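Local coordinates for hypothetical protein SP2199 (Streptococcus pneumoniae TIGR4, PDB 2IBO) that is of unknown function but belongs to the thiamine-binding protein family of the MTH1187-YkoF clan, and so may bind thiamine or a related small molecule, at residues K2-Q8 against A72-V78; Y28-V34 against R54-A59. All blocks are in the same frame, centred on the assembly; numbering follows the deposited sequence.

How the contacts relate
Contact 1 is the pairing of two neighbouring strands in the four-stranded antiparallel sheet, and contact 2 joins the end of helix 16-31 and the residues after it to helix 49-64, the two long helices on one face of the sheet; the centres of the two contacts are about 12 Å apart. Strand 2-11 is followed by helix 16-31, and helix 49-64 by strand 70-79, so each contact draws one segment from either half of a ferredoxin-like fold. They meet through Leu56, whose CD1 packs 3.7 Å from Leu7 CD1 and 3.9 Å from Val74 CG2, and through Ala59, whose CB lies 3.9 Å from Leu7 CD2. Helix 49-64 thus serves both contacts.

Contact 1: K2-Q8 against A72-V78; sequences KASIALQ and ANVKINV
Leu7 lays its CD1 methyl against Val74 CG2, 3.7 Å away, the two side chains meeting at a slant on the face of the sheet that also carries Ala3, Ile5, Ile76 and Val78. With CG anti to the backbone N (chi1 178°), Leu7 also brings CD1 within 4.2 Å of Ala72 CB. Further along, Ile5 CG2 approaches Val74 CG1 at 4.0 Å, and Ala3 CB meets Val78 CG1 at 3.7 Å. This is the side covered by helix 49-64, where Leu52 and Met53 touch Ile5 and Phe49 touches Val78.

The other face is more polar. Ala6 CB lies 3.6 Å from Lys75 CB, while the extended lysine chain carries NZ away to salt bridges with Glu42 of its own chain and Glu42 of the third subunit. Gln8 and Asn73 run side by side with their amide planes 63° apart; Gln8 NE2 and Asn73 OD1 come close, but the angle is poor for a hydrogen bond, and the Asn73 amide pairs with Asn73 of the fourth subunit.

Six backbone hydrogen bonds fix the register, two each in the pairs Ser4-Asn77, Ala6-Lys75 and Gln8-Asn73; Ala6 N to Lys75 O is 2.9 Å. Segment 72-78 pairs along its outer edge with a strand of the second subunit, so this central-to-edge antiparallel ladder of a ferredoxin-like fold continues into an intersubunit sheet.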
loop_
_atom_site.group_PDB
_atom_site.type_symbol
_atom_site.label_atom_id
_atom_site.label_comp_id
_atom_site.label_asym_id
_atom_site.label_seq_id
_atom_site.Cartn_x
_atom_site.Cartn_y
_atom_site.Cartn_z
ATOM N N LYS A 2 16.050 -3.332 14.541
ATOM C CA LYS A 2 14.612 -3.580 14.651
ATOM C C LYS A 2 13.824 -3.239 13.397
ATOM O O LYS A 2 14.023 -2.176 12.790
ATOM C CB LYS A 2 14.021 -2.824 15.843
ATOM C CG LYS A 2 14.045 -3.607 17.145
ATOM C CD LYS A 2 13.536 -2.774 18.317
ATOM C CE LYS A 2 14.482 -1.605 18.616
ATOM N NZ LYS A 2 14.055 -0.764 19.775
ATOM N N ALA A 3 12.930 -4.156 13.012
ATOM C CA ALA A 3 12.105 -3.961 11.829
ATOM C C ALA A 3 10.825 -4.771 11.869
ATOM O O ALA A 3 10.749 -5.804 12.520
ATOM C CB ALA A 3 12.888 -4.314 10.596
ATOM N N SER A 4 9.810 -4.284 11.174
ATOM C CA SER A 4 8.545 -4.986 11.112
ATOM C C SER A 4 8.148 -4.995 9.643
ATOM O O SER A 4 8.341 -4.007 8.938
ATOM C CB SER A 4 7.489 -4.281 11.956
ATOM O OG SER A 4 6.392 -5.145 12.198
ATOM N N ILE A 5 7.605 -6.122 9.195
ATOM C CA ILE A 5 7.206 -6.332 7.810
ATOM C C ILE A 5 5.787 -6.855 7.787
ATOM O O ILE A 5 5.448 -7.770 8.535
ATOM C CB ILE A 5 8.139 -7.390 7.153
ATOM C CG1 ILE A 5 9.518 -6.783 6.941
ATOM C CG2 ILE A 5 7.552 -7.933 5.870
ATOM C CD1 ILE A 5 9.478 -5.530 6.121
ATOM N N ALA A 6 4.950 -6.268 6.943
ATOM C CA ALA A 6 3.570 -6.714 6.809
ATOM C C ALA A 6 3.502 -7.259 5.393
ATOM O O ALA A 6 3.908 -6.583 4.440
ATOM C CB ALA A 6 2.626 -5.542 6.985
ATOM N N LEU A 7 3.034 -8.489 5.235
ATOM C CA LEU A 7 2.979 -9.078 3.894
ATOM C C LEU A 7 1.588 -9.541 3.476
ATOM O O LEU A 7 0.841 -10.145 4.265
ATOM C CB LEU A 7 3.968 -10.257 3.787
ATOM C CG LEU A 7 4.025 -11.042 2.459
ATOM C CD1 LEU A 7 4.595 -10.147 1.322
ATOM C CD2 LEU A 7 4.875 -12.297 2.648
ATOM N N GLN A 8 1.249 -9.219 2.232
ATOM C CA GLN A 8 -0.021 -9.608 1.633
ATOM C C GLN A 8 0.290 -10.106 0.241
ATOM O O GLN A 8 0.851 -9.378 -0.581
ATOM C CB GLN A 8 -0.982 -8.433 1.511
ATOM C CG GLN A 8 -2.227 -8.796 0.732
ATOM C CD GLN A 8 -3.202 -7.644 0.587
ATOM O OE1 GLN A 8 -4.374 -7.852 0.259
ATOM N NE2 GLN A 8 -2.724 -6.417 0.825
ATOM N N ALA A 72 2.463 -8.553 -4.674
ATOM C CA ALA A 72 2.491 -8.449 -3.227
ATOM C C ALA A 72 2.559 -7.019 -2.745
ATOM O O ALA A 72 3.174 -6.168 -3.376
ATOM C CB ALA A 72 3.686 -9.243 -2.671
ATOM N N ASN A 73 1.903 -6.767 -1.618
ATOM C CA ASN A 73 1.914 -5.461 -0.988
ATOM C C ASN A 73 2.779 -5.730 0.210
ATOM O O ASN A 73 2.566 -6.723 0.899
ATOM C CB ASN A 73 0.521 -5.063 -0.487
ATOM C CG ASN A 73 -0.374 -4.495 -1.578
ATOM O OD1 ASN A 73 -1.600 -4.652 -1.526
ATOM N ND2 ASN A 73 0.218 -3.816 -2.553
ATOM N N VAL A 74 3.754 -4.872 0.466
ATOM C CA VAL A 74 4.593 -5.061 1.632
ATOM C C VAL A 74 4.731 -3.739 2.352
ATOM O O VAL A 74 4.820 -2.691 1.715
ATOM C CB VAL A 74 6.008 -5.559 1.253
ATOM C CG1 VAL A 74 6.801 -5.850 2.515
ATOM C CG2 VAL A 74 5.909 -6.804 0.400
ATOM N N LYS A 75 4.722 -3.793 3.678
ATOM C CA LYS A 75 4.894 -2.611 4.498
ATOM C C LYS A 75 6.139 -2.876 5.305
ATOM O O LYS A 75 6.287 -3.948 5.898
ATOM C CB LYS A 75 3.728 -2.418 5.460
ATOM C CG LYS A 75 2.512 -1.800 4.858
ATOM C CD LYS A 75 1.363 -1.848 5.845
ATOM C CE LYS A 75 0.068 -1.410 5.191
ATOM N NZ LYS A 75 -1.078 -1.622 6.117
ATOM N N ILE A 76 7.047 -1.916 5.307
ATOM C CA ILE A 76 8.250 -2.076 6.087
ATOM C C ILE A 76 8.316 -0.919 7.057
ATOM O O ILE A 76 7.915 0.205 6.738
ATOM C CB ILE A 76 9.493 -2.104 5.186
ATOM C CG1 ILE A 76 9.265 -3.131 4.059
ATOM C CG2 ILE A 76 10.737 -2.423 6.029
ATOM C CD1 ILE A 76 10.475 -3.456 3.207
ATOM N N ASN A 77 8.786 -1.208 8.261
ATOM C CA ASN A 77 8.932 -0.192 9.294
ATOM C C ASN A 77 10.285 -0.489 9.942
ATOM O O ASN A 77 10.453 -1.520 10.590
ATOM C CB ASN A 77 7.780 -0.305 10.304
ATOM C CG ASN A 77 7.840 0.747 11.394
ATOM O OD1 ASN A 77 8.396 1.825 11.201
ATOM N ND2 ASN A 77 7.245 0.448 12.536
ATOM N N VAL A 78 11.250 0.403 9.731
ATOM C CA VAL A 78 12.603 0.236 10.267
ATOM C C VAL A 78 13.076 1.372 11.159
ATOM O O VAL A 78 12.615 2.511 11.032
ATOM C CB VAL A 78 13.656 0.085 9.134
ATOM C CG1 VAL A 78 13.551 -1.281 8.520
ATOM C CG2 VAL A 78 13.465 1.186 8.062
#

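Contact 2: Y28-V34 against R54-A59; sequences YLQTQEV and RILKEA
Two helices pass with their backbones closest at Tyr28 and Ala59, where CA atoms stand 6.7 Å apart, and the non-helical residues that follow the first of them, through Val34, run past Arg54 and Ile55. The Tyr28 side chain, with CG anti to the backbone N (chi1 164°), reaches over the second helix. Its CE2 edge comes 3.6 Å from Ile55 O, near the ring plane, and 3.9 Å from Ile55 CG2. The same carbonyl accepts the helical bond from Ala59 N, so the ring edge borders a backbone oxygen that already has a partner. Glu58 crosses the tyrosine at about a right angle, its CB and CG lying against the CZ-OH end of the ring, with OE2 farther off over one face, toward the rim, and the carboxylate turned 33° from the ring plane.

Deeper in, Leu29 CD1 touches both Ile55 CG2, at 3.7 Å, and Ala59 CB, at 3.6 Å, while the leucine also rests on Thr43 and Leu45 of strand 43-46. Ile55 CD1 is met tip to tip by Val34 CG1 at 3.7 Å, and Gln32, running counter to the isoleucine, touches the same CD1 methyl with its CB and CG. The end of Gln32 lies roughly at the edge of the Arg54 guanidinium.

Apolar carbons centred on Ile55 therefore account for most of the defined contacts, which suggests that apolar contact carries much of the join between the two segments.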
loop_
_atom_site.group_PDB
_atom_site.type_symbol
_atom_site.label_atom_id
_atom_site.label_comp_id
_atom_site.label_asym_id
_atom_site.label_seq_id
_atom_site.Cartn_x
_atom_site.Cartn_y
_atom_site.Cartn_z
ATOM N N TYR A 28 5.368 -21.569 4.974
ATOM C CA TYR A 28 6.774 -21.206 4.959
ATOM C C TYR A 28 7.068 -20.231 6.085
ATOM O O TYR A 28 7.998 -20.435 6.847
ATOM C CB TYR A 28 7.172 -20.542 3.644
ATOM C CG TYR A 28 8.487 -19.821 3.777
ATOM C CD1 TYR A 28 9.672 -20.528 3.940
ATOM C CD2 TYR A 28 8.535 -18.430 3.849
ATOM C CE1 TYR A 28 10.873 -19.870 4.187
ATOM C CE2 TYR A 28 9.731 -17.761 4.095
ATOM C CZ TYR A 28 10.890 -18.492 4.267
ATOM O OH TYR A 28 12.047 -17.839 4.580
ATOM N N LEU A 29 6.276 -19.166 6.174
ATOM C CA LEU A 29 6.455 -18.148 7.202
ATOM C C LEU A 29 6.454 -18.753 8.615
ATOM O O LEU A 29 7.277 -18.399 9.451
ATOM C CB LEU A 29 5.361 -17.078 7.058
ATOM C CG LEU A 29 5.636 -15.695 6.441
ATOM C CD1 LEU A 29 6.746 -15.708 5.430
ATOM C CD2 LEU A 29 4.369 -15.220 5.795
ATOM N N GLN A 30 5.539 -19.670 8.888
ATOM C CA GLN A 30 5.484 -20.300 10.214
ATOM C C GLN A 30 6.796 -21.045 10.518
ATOM O O GLN A 30 7.214 -21.187 11.666
ATOM C CB GLN A 30 4.302 -21.276 10.283
ATOM C CG GLN A 30 2.964 -20.588 10.305
ATOM C CD GLN A 30 1.803 -21.538 10.111
ATOM O OE1 GLN A 30 0.672 -21.224 10.490
ATOM N NE2 GLN A 30 2.065 -22.701 9.501
ATOM N N THR A 31 7.432 -21.509 9.455
ATOM C CA THR A 31 8.687 -22.229 9.517
ATOM C C THR A 31 9.827 -21.391 10.059
ATOM O O THR A 31 10.741 -21.918 10.694
ATOM C CB THR A 31 9.055 -22.733 8.114
ATOM O OG1 THR A 31 8.496 -24.033 7.926
ATOM C CG2 THR A 31 10.534 -22.780 7.915
ATOM N N GLN A 32 9.798 -20.091 9.803
ATOM C CA GLN A 32 10.863 -19.236 10.297
ATOM C C GLN A 32 10.716 -19.004 11.801
ATOM O O GLN A 32 9.633 -19.172 12.371
ATOM C CB GLN A 32 10.860 -17.915 9.543
ATOM C CG GLN A 32 11.031 -18.077 8.043
ATOM C CD GLN A 32 12.192 -18.984 7.679
ATOM O OE1 GLN A 32 11.999 -20.127 7.279
ATOM N NE2 GLN A 32 13.406 -18.478 7.828
ATOM N N GLU A 33 11.815 -18.636 12.449
ATOM C CA GLU A 33 11.790 -18.404 13.883
ATOM C C GLU A 33 11.551 -16.930 14.105
ATOM O O GLU A 33 12.332 -16.252 14.764
ATOM C CB GLU A 33 13.117 -18.857 14.503
ATOM C CG GLU A 33 13.360 -20.351 14.346
ATOM C CD GLU A 33 14.768 -20.762 14.706
ATOM O OE1 GLU A 33 15.701 -20.351 13.990
ATOM O OE2 GLU A 33 14.945 -21.493 15.703
ATOM N N VAL A 34 10.445 -16.447 13.554
ATOM C CA VAL A 34 10.095 -15.037 13.637
ATOM C C VAL A 34 8.704 -14.834 14.202
ATOM O O VAL A 34 7.815 -15.654 13.978
ATOM C CB VAL A 34 10.188 -14.385 12.226
ATOM C CG1 VAL A 34 9.214 -15.049 11.280
ATOM C CG2 VAL A 34 9.938 -12.902 12.307
ATOM N N ARG A 54 15.312 -11.299 4.367
ATOM C CA ARG A 54 15.598 -12.648 3.905
ATOM C C ARG A 54 14.290 -13.443 3.824
ATOM O O ARG A 54 14.007 -14.090 2.814
ATOM C CB ARG A 54 16.564 -13.338 4.869
ATOM C CG ARG A 54 17.086 -14.668 4.375
ATOM C CD ARG A 54 17.630 -15.497 5.509
ATOM N NE ARG A 54 16.561 -16.143 6.265
ATOM C CZ ARG A 54 16.384 -16.006 7.577
ATOM N NH1 ARG A 54 17.205 -15.239 8.297
ATOM N NH2 ARG A 54 15.384 -16.641 8.176
ATOM N N ILE A 55 13.492 -13.389 4.889
ATOM C CA ILE A 55 12.230 -14.114 4.924
ATOM C C ILE A 55 11.270 -13.600 3.854
ATOM O O ILE A 55 10.575 -14.386 3.210
ATOM C CB ILE A 55 11.582 -14.019 6.327
ATOM C CG1 ILE A 55 12.492 -14.731 7.352
ATOM C CG2 ILE A 55 10.196 -14.645 6.321
ATOM C CD1 ILE A 55 11.946 -14.768 8.770
ATOM N N LEU A 56 11.245 -12.284 3.648
ATOM C CA LEU A 56 10.368 -11.684 2.639
ATOM C C LEU A 56 10.708 -12.252 1.268
ATOM O O LEU A 56 9.818 -12.694 0.537
ATOM C CB LEU A 56 10.527 -10.155 2.611
ATOM C CG LEU A 56 9.777 -9.367 1.512
ATOM C CD1 LEU A 56 8.265 -9.625 1.595
ATOM C CD2 LEU A 56 10.062 -7.881 1.658
ATOM N N LYS A 57 12.002 -12.248 0.937
ATOM C CA LYS A 57 12.471 -12.755 -0.350
ATOM C C LYS A 57 12.112 -14.215 -0.547
ATOM O O LYS A 57 11.667 -14.601 -1.631
ATOM C CB LYS A 57 13.975 -12.581 -0.470
ATOM C CG LYS A 57 14.523 -12.960 -1.828
ATOM C CD LYS A 57 16.012 -12.690 -1.891
ATOM C CE LYS A 57 16.591 -13.178 -3.196
ATOM N NZ LYS A 57 18.081 -13.143 -3.189
ATOM N N GLU A 58 12.284 -15.027 0.496
ATOM C CA GLU A 58 11.951 -16.445 0.392
ATOM C C GLU A 58 10.439 -16.618 0.258
ATOM O O GLU A 58 9.966 -17.393 -0.571
ATOM C CB GLU A 58 12.457 -17.214 1.616
ATOM C CG GLU A 58 13.456 -18.318 1.287
ATOM C CD GLU A 58 12.883 -19.384 0.369
ATOM O OE1 GLU A 58 13.649 -20.262 -0.079
ATOM O OE2 GLU A 58 11.667 -19.350 0.098
ATOM N N ALA A 59 9.682 -15.890 1.072
ATOM C CA ALA A 59 8.232 -15.980 1.026
ATOM C C ALA A 59 7.752 -15.736 -0.399
ATOM O O ALA A 59 6.909 -16.468 -0.918
ATOM C CB ALA A 59 7.613 -14.960 1.977
#